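Local coordinates for protein 5-ketofructose reductase (Gluconobacter sp., PDB 7COK) that reduces 5-ketofructose, probably with a nicotinamide cofactor bound to its Rossmann-type domain, as a distinctive member of the shikimate dehydrogenase family, at residues V24-A29 with Q275-I280; Y31-L36 with T267-V272; I9-F14 with A38-C43; K110-S115 with L249-N254. All coordinates share one frame; numbering follows the deposited sequence.

How the contacts relate
Shikimate dehydrogenase relatives pair a substrate-binding domain with a nucleotide-binding domain; contacts 1 to 3 lie around helix 23-34, and contact 4 sits where helix 110-117 meets helix 248-264. Contacts 1 and 2, with centres about 11 Å apart, lie on the same two helices, 23-34 and 270-281. Both lean on contact 3, where helix 23-34 bridges two parallel strands: Tyr-31 OH lies 2.8 Å from Thr-11 OG1, and Glu-28 OE2 2.9 Å from Tyr-40 N. The centre of contact 4 is about 20 Å from that of contact 3, but Met-26 SD of contact 1 reaches Val-253 CA at 3.9 Å. The crystal is ligand-free, and in relatives the substrate and cofactor meet between the domains.

Contact 1 (V24-A29 with Q275-I280); sequences VAMVEA and QTLENI
Thr-276 OG1 is hydrogen-bonded back to Val-272 O in the preceding turn, and the methyl of Ala-29 presses against it, CB to OG1 being 3.2 Å. The other branch, CG2, is anti to the backbone N and lies over the backbone of Ala-25, 3.6 Å from Ala-25 O. One turn further along, Ile-280 CD1 meets Ala-25 CB at 3.7 Å. With Ala-25 and Ala-29 facing helix 270-281, the axes pass 9.0 Å apart, at 147° between their N-to-C directions. On the buried flank Met-26 and Leu-277 cross obliquely, Met-26 SD touching Leu-277 CD1 at 3.7 Å. The thioether also packs on Val-253, and Leu-277 on Leu-249 and Pro-22. An alanine in place of Leu-277 would probably open a gap beside the Met-26 sulfur and leave that flexible chain freer to turn. The arrangement brings the C-terminal helix 270-281 back onto the N-terminal, substrate-binding part of the chain, as in shikimate dehydrogenases. Phe-6 of the second subunit covers Ala-25 and Ile-280. Since the threonine hydroxyl is satisfied within its own helix, adhesion between these turns rests on apolar surfaces and close fit rather than on polar bonds.

Contact 2 (Y31-L36 with T267-V272); sequences YHHAGL and TLDSAV
The imidazole of His-33 overlaps the side chain of Asp-269, ring and carboxylate planes only 13° apart. Asp-269 CG sits 3.6 Å above the ring plane, offset toward the rim, and CB lies over the same ring in a CH-pi contact, 3.9 Å from the centroid. His-33 CG is anti to the backbone N (chi1 -175°), which sets it close to both Asp-269 and Val-272. Val-272 CG2 presses on the ring obliquely, 3.2 Å from His-33 CD2. Asp-269 is the N-cap of helix 270-281: its OD2 accepts from Val-272 N at 3.0 Å, met on the anti side and 26° out of the carboxylate plane. An alanine at Asp-269 would remove the carboxylate, so the first turn of the helix would probably lose its cap and the His-33 ring the group stacked on it, though CB would remain. Deeper in, Leu-268 CD1 lies 4.0 Å from Tyr-31 CD1, while CD2 reaches Ala-34 CB nearer the surface at 4.2 Å. The Tyr-31 hydroxyl looks past this contact to Thr-11 OG1. Helix 23-34 closes here in a Schellman motif at Gly-35, so the contact joins the end of one helix to the start of another. Chemically, the nearby carboxylate would tend to favour a protonated imidazole, although no salt bridge forms and solvent is likely to weaken the effect.

Contact 3 (I9-F14 with A38-C43); sequences ILTGSF and ARYINC
Thr-11 and Tyr-40 pair in the middle of a parallel two-strand ladder, the strands of a beta-alpha-beta crossover completed by helix 23-34. Here the packing is tight. Arg-39 O is gripped twice by Thr-11, from N at 3.0 Å and from OG1 at 2.7 Å. The hydroxyl can do this because OG1 stands in the crowded position between its backbone N and carbonyl carbon (chi1 61°), from where it donates back to the neighbouring strand. One residue on, Gly-12 CA rests over the centre of the Tyr-40 ring, 3.8 Å above its plane. On this backbone a CB would run into Ile-41 O, which suits glycine where the CA atoms of Gly-12 and Ile-41 are 4.0 Å apart. The Tyr-40 hydroxyl is held by Asn-66 and touches Ser-13 CB, which fixes the far end of the ring. Ladder bonds continue on both sides, Arg-39 N to Ile-9 O and Cys-43 N to Ser-13 O among them.

The start of the ladder is partly exposed, yet its backbone stays close, and the CB atoms of Ile-9 and Ala-38 are 3.9 Å apart. The guanidinium of Arg-39 leads away from the partner strand to form a salt bridge with Glu-28 of the second subunit, and Ile-41 packs on Ile-41 of that subunit. At the other end a water links Ser-13 and Asn-42: it accepts from Ser-13 OG at 2.8 Å and donates to Asn-42 OD1 at 2.8 Å and to Cys-43 O at 2.7 Å.

Contact 4 (K110-S115 with L249-N254); sequences KGFLAS and LGMLVN
The Phe-112 ring meets Met-251 at its edge: the methyl CE lies in the ring plane, 3.8 Å from CD1, and the sulfur stands beside the ring 5.4 Å from its centroid, a Met-aromatic contact. The two side chains run side by side and point the same way, so that SD also touches Phe-112 CB at 3.7 Å. Extended beyond CG (chi2 -178°), the methionine chain carries its sulfur along the phenylalanine rather than folding back on its own helix. Ile-139 and Leu-143 of helix 134-145 and Ala-223 of strand 221-224 pack around the ring as well, tying it to the Rossmann-type domain.

The helices that carry these groups, 110-117 and 248-264, are consistent with the linkers that connect the two domains in shikimate dehydrogenases, and in these turns they cross at 110°. Gly-111 makes the close crossing possible. Its CA comes to 4.4 Å from Met-251 CA and makes a CA-H...O contact with Met-251 O; a CB built on this backbone would collide with that oxygen. Beyond it the Asn-254 amide reaches across to helix 110-117. ND2 donates to Ser-115 OG at 2.9 Å, a weak bond bent to 120° at the hydrogen, while Ala-114 CB lies 3.9 Å from Asn-254 CG. Ser-115 OG also rests on Met-251 CG at 3.6 Å, between the polar and apolar parts of the crossing.

Contact 1 (V24-A29 with Q275-I280)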
loop_
_atom_site.group_PDB
_atom_site.type_symbol
_atom_site.label_atom_id
_atom_site.label_comp_id
_atom_site.label_asym_id
_atom_site.label_seq_id
_atom_site.Cartn_x
_atom_site.Cartn_y
_atom_site.Cartn_z
ATOM N N VAL A 24 -2.253 -1.115 -11.705
ATOM C CA VAL A 24 -2.498 -1.869 -10.472
ATOM C C VAL A 24 -3.084 -3.261 -10.760
ATOM O O VAL A 24 -2.587 -4.252 -10.241
ATOM C CB VAL A 24 -3.324 -1.074 -9.403
ATOM C CG1 VAL A 24 -4.669 -0.610 -9.941
ATOM C CG2 VAL A 24 -3.532 -1.906 -8.128
ATOM N N ALA A 25 -4.109 -3.316 -11.603
ATOM C CA ALA A 25 -4.772 -4.571 -11.893
ATOM C C ALA A 25 -3.856 -5.481 -12.707
ATOM O O ALA A 25 -3.756 -6.676 -12.441
ATOM C CB ALA A 25 -6.081 -4.315 -12.624
ATOM N N MET A 26 -3.179 -4.902 -13.689
ATOM C CA MET A 26 -2.267 -5.671 -14.506
ATOM C C MET A 26 -1.149 -6.310 -13.656
ATOM O O MET A 26 -0.904 -7.517 -13.694
ATOM C CB MET A 26 -1.702 -4.796 -15.616
ATOM C CG MET A 26 -0.775 -5.551 -16.546
ATOM S SD MET A 26 0.052 -4.484 -17.716
ATOM C CE MET A 26 1.202 -3.589 -16.680
ATOM N N VAL A 27 -0.471 -5.481 -12.883
ATOM C CA VAL A 27 0.683 -5.918 -12.135
ATOM C C VAL A 27 0.251 -6.912 -11.046
ATOM O O VAL A 27 0.897 -7.915 -10.890
ATOM C CB VAL A 27 1.444 -4.706 -11.552
ATOM C CG1 VAL A 27 2.531 -5.163 -10.602
ATOM C CG2 VAL A 27 2.054 -3.899 -12.696
ATOM N N GLU A 28 -0.865 -6.667 -10.365
ATOM C CA GLU A 28 -1.292 -7.572 -9.290
ATOM C C GLU A 28 -1.757 -8.895 -9.878
ATOM O O GLU A 28 -1.560 -9.938 -9.241
ATOM C CB GLU A 28 -2.331 -6.933 -8.382
ATOM C CG GLU A 28 -1.689 -5.884 -7.479
ATOM C CD GLU A 28 -2.592 -5.394 -6.377
ATOM O OE1 GLU A 28 -3.827 -5.569 -6.475
ATOM O OE2 GLU A 28 -2.070 -4.827 -5.396
ATOM N N ALA A 29 -2.300 -8.872 -11.097
ATOM C CA ALA A 29 -2.650 -10.143 -11.744
ATOM C C ALA A 29 -1.386 -10.988 -11.953
ATOM O O ALA A 29 -1.368 -12.211 -11.703
ATOM C CB ALA A 29 -3.388 -9.886 -13.037
ATOM N N GLN A 275 -4.236 -10.416 -20.660
ATOM C CA GLN A 275 -5.656 -10.741 -20.559
ATOM C C GLN A 275 -6.378 -9.824 -19.582
ATOM O O GLN A 275 -7.504 -9.403 -19.855
ATOM C CB GLN A 275 -5.897 -12.226 -20.237
ATOM C CG GLN A 275 -7.368 -12.679 -20.426
ATOM C CD GLN A 275 -7.976 -12.327 -21.795
ATOM O OE1 GLN A 275 -7.296 -12.305 -22.814
ATOM N NE2 GLN A 275 -9.273 -12.032 -21.810
ATOM N N THR A 276 -5.697 -9.440 -18.492
ATOM C CA THR A 276 -6.252 -8.483 -17.528
ATOM C C THR A 276 -6.577 -7.119 -18.190
ATOM O O THR A 276 -7.667 -6.559 -17.982
ATOM C CB THR A 276 -5.279 -8.314 -16.351
ATOM O OG1 THR A 276 -5.122 -9.580 -15.704
ATOM C CG2 THR A 276 -5.770 -7.292 -15.328
ATOM N N LEU A 277 -5.640 -6.599 -18.986
ATOM C CA LEU A 277 -5.875 -5.368 -19.743
ATOM C C LEU A 277 -6.963 -5.543 -20.813
ATOM O O LEU A 277 -7.819 -4.669 -20.966
ATOM C CB LEU A 277 -4.570 -4.879 -20.377
ATOM C CG LEU A 277 -3.446 -4.309 -19.516
ATOM C CD1 LEU A 277 -2.355 -3.830 -20.467
ATOM C CD2 LEU A 277 -3.932 -3.154 -18.650
ATOM N N GLU A 278 -6.985 -6.684 -21.502
ATOM C CA GLU A 278 -8.048 -6.935 -22.503
ATOM C C GLU A 278 -9.429 -6.903 -21.848
ATOM O O GLU A 278 -10.367 -6.283 -22.392
ATOM C CB GLU A 278 -7.864 -8.278 -23.202
ATOM C CG GLU A 278 -6.573 -8.459 -23.995
ATOM C CD GLU A 278 -6.604 -7.930 -25.426
ATOM O OE1 GLU A 278 -7.626 -7.387 -25.885
ATOM O OE2 GLU A 278 -5.567 -8.062 -26.109
ATOM N N ASN A 279 -9.554 -7.520 -20.662
ATOM C CA ASN A 279 -10.822 -7.492 -19.918
ATOM C C ASN A 279 -11.233 -6.088 -19.468
ATOM O O ASN A 279 -12.408 -5.715 -19.596
ATOM C CB ASN A 279 -10.812 -8.447 -18.714
ATOM C CG ASN A 279 -10.743 -9.921 -19.105
ATOM O OD1 ASN A 279 -10.983 -10.287 -20.246
ATOM N ND2 ASN A 279 -10.438 -10.778 -18.123
ATOM N N ILE A 280 -10.272 -5.320 -18.950
ATOM C CA ILE A 280 -10.496 -3.929 -18.532
ATOM C C ILE A 280 -10.963 -3.058 -19.705
ATOM O O ILE A 280 -11.901 -2.269 -19.558
ATOM C CB ILE A 280 -9.240 -3.352 -17.848
ATOM C CG1 ILE A 280 -9.060 -3.981 -16.467
ATOM C CG2 ILE A 280 -9.346 -1.839 -17.663
ATOM C CD1 ILE A 280 -7.645 -3.890 -15.945
#

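Contact 2 (Y31-L36 with T267-V272)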
loop_
_atom_site.group_PDB
_atom_site.type_symbol
_atom_site.label_atom_id
_atom_site.label_comp_id
_atom_site.label_asym_id
_atom_site.label_seq_id
_atom_site.Cartn_x
_atom_site.Cartn_y
_atom_site.Cartn_z
ATOM N N TYR A 31 1.469 -10.632 -10.093
ATOM C CA TYR A 31 1.893 -11.059 -8.758
ATOM C C TYR A 31 1.141 -12.329 -8.309
ATOM O O TYR A 31 1.752 -13.269 -7.807
ATOM C CB TYR A 31 1.657 -9.963 -7.718
ATOM C CG TYR A 31 2.559 -8.729 -7.774
ATOM C CD1 TYR A 31 3.837 -8.763 -8.347
ATOM C CD2 TYR A 31 2.116 -7.530 -7.240
ATOM C CE1 TYR A 31 4.638 -7.629 -8.349
ATOM C CE2 TYR A 31 2.909 -6.389 -7.245
ATOM C CZ TYR A 31 4.168 -6.443 -7.808
ATOM O OH TYR A 31 4.973 -5.307 -7.851
ATOM N N HIS A 32 -0.176 -12.339 -8.522
ATOM C CA HIS A 32 -1.030 -13.438 -8.052
ATOM C C HIS A 32 -0.717 -14.717 -8.815
ATOM O O HIS A 32 -0.614 -15.776 -8.219
ATOM C CB HIS A 32 -2.496 -13.047 -8.172
ATOM C CG HIS A 32 -3.439 -14.096 -7.675
ATOM N ND1 HIS A 32 -3.667 -14.313 -6.333
ATOM C CD2 HIS A 32 -4.202 -14.997 -8.340
ATOM C CE1 HIS A 32 -4.548 -15.288 -6.192
ATOM N NE2 HIS A 32 -4.885 -15.723 -7.393
ATOM N N HIS A 33 -0.495 -14.596 -10.126
ATOM C CA HIS A 33 -0.175 -15.750 -10.959
ATOM C C HIS A 33 1.139 -16.390 -10.511
ATOM O O HIS A 33 1.271 -17.642 -10.534
ATOM C CB HIS A 33 -0.133 -15.321 -12.440
ATOM C CG HIS A 33 0.074 -16.453 -13.411
ATOM N ND1 HIS A 33 1.318 -16.971 -13.702
ATOM C CD2 HIS A 33 -0.810 -17.136 -14.175
ATOM C CE1 HIS A 33 1.190 -17.940 -14.597
ATOM N NE2 HIS A 33 -0.088 -18.045 -14.911
ATOM N N ALA A 34 2.096 -15.560 -10.093
ATOM C CA ALA A 34 3.436 -16.023 -9.642
ATOM C C ALA A 34 3.416 -16.564 -8.220
ATOM O O ALA A 34 4.395 -17.168 -7.785
ATOM C CB ALA A 34 4.476 -14.906 -9.750
ATOM N N GLY A 35 2.313 -16.324 -7.517
ATOM C CA GLY A 35 2.179 -16.680 -6.095
ATOM C C GLY A 35 3.047 -15.799 -5.217
ATOM O O GLY A 35 3.488 -16.220 -4.135
ATOM N N LEU A 36 3.267 -14.564 -5.669
ATOM C CA LEU A 36 4.150 -13.629 -4.983
ATOM C C LEU A 36 3.299 -12.821 -4.046
ATOM O O LEU A 36 2.246 -12.279 -4.447
ATOM C CB LEU A 36 4.838 -12.716 -6.005
ATOM C CG LEU A 36 6.354 -12.516 -6.050
ATOM C CD1 LEU A 36 6.658 -11.187 -6.744
ATOM C CD2 LEU A 36 7.011 -12.572 -4.686
ATOM N N THR A 267 10.303 -12.305 -13.306
ATOM C CA THR A 267 9.685 -12.052 -14.610
ATOM C C THR A 267 8.240 -12.544 -14.519
ATOM O O THR A 267 7.993 -13.768 -14.451
ATOM C CB THR A 267 10.462 -12.775 -15.729
ATOM O OG1 THR A 267 11.787 -12.227 -15.797
ATOM C CG2 THR A 267 9.776 -12.641 -17.098
ATOM N N LEU A 268 7.292 -11.608 -14.460
ATOM C CA LEU A 268 5.866 -11.966 -14.393
ATOM C C LEU A 268 5.354 -12.530 -15.710
ATOM O O LEU A 268 5.983 -12.372 -16.757
ATOM C CB LEU A 268 4.999 -10.791 -13.912
ATOM C CG LEU A 268 5.418 -10.164 -12.572
ATOM C CD1 LEU A 268 4.506 -8.978 -12.284
ATOM C CD2 LEU A 268 5.489 -11.158 -11.415
ATOM N N ASP A 269 4.194 -13.188 -15.624
ATOM C CA ASP A 269 3.581 -13.843 -16.772
ATOM C C ASP A 269 2.880 -12.805 -17.659
ATOM O O ASP A 269 1.882 -12.179 -17.242
ATOM C CB ASP A 269 2.578 -14.879 -16.255
ATOM C CG ASP A 269 1.949 -15.691 -17.365
ATOM O OD1 ASP A 269 2.635 -16.576 -17.903
ATOM O OD2 ASP A 269 0.774 -15.442 -17.687
ATOM N N SER A 270 3.375 -12.652 -18.889
ATOM C CA SER A 270 2.787 -11.700 -19.843
ATOM C C SER A 270 1.349 -12.033 -20.225
ATOM O O SER A 270 0.538 -11.114 -20.364
ATOM C CB SER A 270 3.627 -11.538 -21.120
ATOM O OG SER A 270 4.895 -10.983 -20.842
ATOM N N ALA A 271 1.037 -13.323 -20.406
ATOM C CA ALA A 271 -0.304 -13.718 -20.833
ATOM C C ALA A 271 -1.406 -13.241 -19.878
ATOM O O ALA A 271 -2.405 -12.671 -20.312
ATOM C CB ALA A 271 -0.393 -15.233 -21.091
ATOM N N VAL A 272 -1.216 -13.434 -18.573
ATOM C CA VAL A 272 -2.250 -13.035 -17.626
ATOM C C VAL A 272 -2.324 -11.517 -17.461
ATOM O O VAL A 272 -3.428 -10.967 -17.288
ATOM C CB VAL A 272 -2.148 -13.764 -16.269
ATOM C CG1 VAL A 272 -3.425 -13.624 -15.453
ATOM C CG2 VAL A 272 -1.952 -15.233 -16.499
#

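Contact 3 (I9-F14 with A38-C43)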
loop_
_atom_site.group_PDB
_atom_site.type_symbol
_atom_site.label_atom_id
_atom_site.label_comp_id
_atom_site.label_asym_id
_atom_site.label_seq_id
_atom_site.Cartn_x
_atom_site.Cartn_y
_atom_site.Cartn_z
ATOM N N ILE A 9 5.332 -7.611 0.145
ATOM C CA ILE A 9 6.282 -6.737 -0.549
ATOM C C ILE A 9 5.446 -5.585 -1.112
ATOM O O ILE A 9 4.360 -5.816 -1.677
ATOM C CB ILE A 9 7.014 -7.489 -1.694
ATOM C CG1 ILE A 9 7.883 -8.653 -1.164
ATOM C CG2 ILE A 9 7.793 -6.498 -2.566
ATOM C CD1 ILE A 9 8.296 -9.701 -2.188
ATOM N N LEU A 10 5.924 -4.345 -0.936
ATOM C CA LEU A 10 5.158 -3.176 -1.354
ATOM C C LEU A 10 5.819 -2.492 -2.528
ATOM O O LEU A 10 7.028 -2.252 -2.530
ATOM C CB LEU A 10 4.996 -2.183 -0.198
ATOM C CG LEU A 10 4.255 -2.766 1.023
ATOM C CD1 LEU A 10 4.287 -1.770 2.169
ATOM C CD2 LEU A 10 2.818 -3.166 0.653
ATOM N N THR A 11 4.997 -2.217 -3.533
ATOM C CA THR A 11 5.318 -1.436 -4.711
ATOM C C THR A 11 4.098 -0.538 -4.948
ATOM O O THR A 11 3.073 -0.689 -4.259
ATOM C CB THR A 11 5.553 -2.341 -5.955
ATOM O OG1 THR A 11 4.363 -3.091 -6.268
ATOM C CG2 THR A 11 6.717 -3.300 -5.753
ATOM N N GLY A 12 4.181 0.403 -5.894
ATOM C CA GLY A 12 2.991 1.158 -6.252
ATOM C C GLY A 12 3.300 2.271 -7.214
ATOM O O GLY A 12 4.278 2.184 -7.961
ATOM N N SER A 13 2.483 3.324 -7.152
ATOM C CA SER A 13 2.547 4.414 -8.121
ATOM C C SER A 13 2.171 5.749 -7.513
ATOM O O SER A 13 1.315 5.812 -6.633
ATOM C CB SER A 13 1.603 4.097 -9.287
ATOM O OG SER A 13 1.433 5.189 -10.181
ATOM N N PHE A 14 2.843 6.807 -7.985
ATOM C CA PHE A 14 2.499 8.178 -7.626
ATOM C C PHE A 14 2.113 8.886 -8.918
ATOM O O PHE A 14 2.866 8.897 -9.898
ATOM C CB PHE A 14 3.693 8.896 -6.995
ATOM C CG PHE A 14 4.278 8.205 -5.803
ATOM C CD1 PHE A 14 3.468 7.502 -4.870
ATOM C CD2 PHE A 14 5.660 8.298 -5.549
ATOM C CE1 PHE A 14 4.039 6.889 -3.755
ATOM C CE2 PHE A 14 6.224 7.675 -4.428
ATOM C CZ PHE A 14 5.428 6.978 -3.535
ATOM N N ALA A 38 2.994 -9.825 -2.954
ATOM C CA ALA A 38 3.394 -8.457 -3.299
ATOM C C ALA A 38 2.128 -7.692 -3.633
ATOM O O ALA A 38 1.129 -8.275 -4.067
ATOM C CB ALA A 38 4.383 -8.442 -4.472
ATOM N N ARG A 39 2.168 -6.374 -3.406
ATOM C CA ARG A 39 1.032 -5.497 -3.661
ATOM C C ARG A 39 1.516 -4.292 -4.442
ATOM O O ARG A 39 2.649 -3.881 -4.311
ATOM C CB ARG A 39 0.442 -5.035 -2.338
ATOM C CG ARG A 39 -0.012 -6.176 -1.431
ATOM C CD ARG A 39 -0.650 -5.656 -0.166
ATOM N NE ARG A 39 -2.010 -5.227 -0.469
ATOM C CZ ARG A 39 -2.901 -4.844 0.432
ATOM N NH1 ARG A 39 -2.589 -4.809 1.723
ATOM N NH2 ARG A 39 -4.101 -4.490 0.021
ATOM N N TYR A 40 0.609 -3.711 -5.225
ATOM C CA TYR A 40 0.854 -2.479 -5.958
ATOM C C TYR A 40 -0.155 -1.473 -5.453
ATOM O O TYR A 40 -1.370 -1.644 -5.644
ATOM C CB TYR A 40 0.640 -2.744 -7.435
ATOM C CG TYR A 40 1.069 -1.605 -8.358
ATOM C CD1 TYR A 40 0.219 -0.521 -8.606
ATOM C CD2 TYR A 40 2.297 -1.632 -9.003
ATOM C CE1 TYR A 40 0.591 0.499 -9.479
ATOM C CE2 TYR A 40 2.670 -0.608 -9.867
ATOM C CZ TYR A 40 1.802 0.442 -10.106
ATOM O OH TYR A 40 2.175 1.463 -10.986
ATOM N N ILE A 41 0.351 -0.392 -4.851
ATOM C CA ILE A 41 -0.471 0.631 -4.238
ATOM C C ILE A 41 -0.561 1.879 -5.134
ATOM O O ILE A 41 0.409 2.632 -5.268
ATOM C CB ILE A 41 0.055 0.997 -2.813
ATOM C CG1 ILE A 41 0.326 -0.266 -1.943
ATOM C CG2 ILE A 41 -0.876 1.984 -2.135
ATOM C CD1 ILE A 41 -0.791 -1.285 -1.846
ATOM N N ASN A 42 -1.740 2.088 -5.726
ATOM C CA ASN A 42 -1.981 3.189 -6.657
ATOM C C ASN A 42 -2.402 4.435 -5.881
ATOM O O ASN A 42 -3.520 4.515 -5.344
ATOM C CB ASN A 42 -3.087 2.761 -7.630
ATOM C CG ASN A 42 -3.325 3.771 -8.746
ATOM O OD1 ASN A 42 -2.416 4.465 -9.162
ATOM N ND2 ASN A 42 -4.555 3.810 -9.263
ATOM N N CYS A 43 -1.481 5.392 -5.780
ATOM C CA CYS A 43 -1.672 6.591 -4.940
ATOM C C CYS A 43 -1.887 7.848 -5.756
ATOM O O CYS A 43 -1.209 8.074 -6.747
ATOM C CB CYS A 43 -0.447 6.825 -4.068
ATOM S SG CYS A 43 -0.010 5.450 -2.983
HETATM O O HOH W 1 -0.627 6.598 -8.980
#

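Contact 4 (K110-S115 with L249-N254)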
loop_
_atom_site.group_PDB
_atom_site.type_symbol
_atom_site.label_atom_id
_atom_site.label_comp_id
_atom_site.label_asym_id
_atom_site.label_seq_id
_atom_site.Cartn_x
_atom_site.Cartn_y
_atom_site.Cartn_z
ATOM N N LYS A 110 11.050 1.124 -23.388
ATOM C CA LYS A 110 11.547 -0.262 -23.252
ATOM C C LYS A 110 10.472 -1.311 -23.534
ATOM O O LYS A 110 10.826 -2.403 -23.977
ATOM C CB LYS A 110 12.133 -0.500 -21.849
ATOM C CG LYS A 110 13.419 0.263 -21.571
ATOM C CD LYS A 110 14.066 -0.143 -20.246
ATOM C CE LYS A 110 15.271 0.733 -19.868
ATOM N NZ LYS A 110 16.362 0.739 -20.882
ATOM N N GLY A 111 9.193 -1.002 -23.268
ATOM C CA GLY A 111 8.099 -1.926 -23.607
ATOM C C GLY A 111 8.088 -2.150 -25.105
ATOM O O GLY A 111 7.996 -3.275 -25.571
ATOM N N PHE A 112 8.211 -1.067 -25.858
ATOM C CA PHE A 112 8.267 -1.145 -27.310
ATOM C C PHE A 112 9.484 -1.951 -27.772
ATOM O O PHE A 112 9.347 -2.827 -28.635
ATOM C CB PHE A 112 8.295 0.259 -27.952
ATOM C CG PHE A 112 8.824 0.237 -29.349
ATOM C CD1 PHE A 112 8.027 -0.246 -30.394
ATOM C CD2 PHE A 112 10.156 0.577 -29.614
ATOM C CE1 PHE A 112 8.526 -0.320 -31.695
ATOM C CE2 PHE A 112 10.668 0.482 -30.895
ATOM C CZ PHE A 112 9.866 0.029 -31.934
ATOM N N LEU A 113 10.661 -1.639 -27.233
ATOM C CA LEU A 113 11.875 -2.354 -27.573
ATOM C C LEU A 113 11.771 -3.852 -27.312
ATOM O O LEU A 113 12.163 -4.643 -28.168
ATOM C CB LEU A 113 13.094 -1.705 -26.924
ATOM C CG LEU A 113 14.458 -2.056 -27.477
ATOM C CD1 LEU A 113 14.636 -1.441 -28.868
ATOM C CD2 LEU A 113 15.587 -1.594 -26.560
ATOM N N ALA A 114 11.195 -4.252 -26.173
ATOM C CA ALA A 114 10.973 -5.678 -25.911
ATOM C C ALA A 114 10.022 -6.289 -26.936
ATOM O O ALA A 114 10.284 -7.369 -27.458
ATOM C CB ALA A 114 10.453 -5.896 -24.503
ATOM N N SER A 115 8.922 -5.608 -27.256
ATOM C CA SER A 115 8.034 -6.097 -28.318
ATOM C C SER A 115 8.776 -6.248 -29.654
ATOM O O SER A 115 8.635 -7.269 -30.344
ATOM C CB SER A 115 6.843 -5.163 -28.492
ATOM O OG SER A 115 5.942 -5.249 -27.372
ATOM N N LEU A 249 -0.816 -2.735 -26.390
ATOM C CA LEU A 249 -1.184 -3.444 -25.147
ATOM C C LEU A 249 -0.023 -4.356 -24.762
ATOM O O LEU A 249 0.409 -4.339 -23.606
ATOM C CB LEU A 249 -2.527 -4.171 -25.334
ATOM C CG LEU A 249 -3.203 -4.864 -24.150
ATOM C CD1 LEU A 249 -4.676 -5.063 -24.467
ATOM C CD2 LEU A 249 -2.590 -6.210 -23.838
ATOM N N GLY A 250 0.524 -5.093 -25.733
ATOM C CA GLY A 250 1.724 -5.891 -25.486
ATOM C C GLY A 250 2.872 -5.048 -24.935
ATOM O O GLY A 250 3.675 -5.496 -24.114
ATOM N N MET A 251 2.976 -3.814 -25.419
ATOM C CA MET A 251 4.066 -2.934 -24.980
ATOM C C MET A 251 3.889 -2.517 -23.523
ATOM O O MET A 251 4.853 -2.498 -22.742
ATOM C CB MET A 251 4.145 -1.697 -25.870
ATOM C CG MET A 251 4.501 -1.966 -27.304
ATOM S SD MET A 251 4.609 -0.390 -28.175
ATOM C CE MET A 251 4.313 -0.934 -29.860
ATOM N N LEU A 252 2.657 -2.186 -23.150
ATOM C CA LEU A 252 2.340 -1.909 -21.757
ATOM C C LEU A 252 2.642 -3.111 -20.861
ATOM O O LEU A 252 3.220 -2.954 -19.785
ATOM C CB LEU A 252 0.872 -1.521 -21.634
ATOM C CG LEU A 252 0.428 -0.068 -21.627
ATOM C CD1 LEU A 252 -1.044 -0.065 -21.254
ATOM C CD2 LEU A 252 1.236 0.791 -20.663
ATOM N N VAL A 253 2.269 -4.308 -21.304
ATOM C CA VAL A 253 2.587 -5.511 -20.550
ATOM C C VAL A 253 4.094 -5.646 -20.367
ATOM O O VAL A 253 4.573 -5.865 -19.246
ATOM C CB VAL A 253 1.951 -6.747 -21.208
ATOM C CG1 VAL A 253 2.453 -8.037 -20.567
ATOM C CG2 VAL A 253 0.438 -6.663 -21.088
ATOM N N ASN A 254 4.838 -5.473 -21.454
ATOM C CA ASN A 254 6.303 -5.542 -21.374
ATOM C C ASN A 254 6.902 -4.536 -20.420
ATOM O O ASN A 254 7.873 -4.835 -19.735
ATOM C CB ASN A 254 6.953 -5.430 -22.755
ATOM C CG ASN A 254 6.772 -6.687 -23.577
ATOM O OD1 ASN A 254 6.706 -7.794 -23.022
ATOM N ND2 ASN A 254 6.712 -6.541 -24.900
#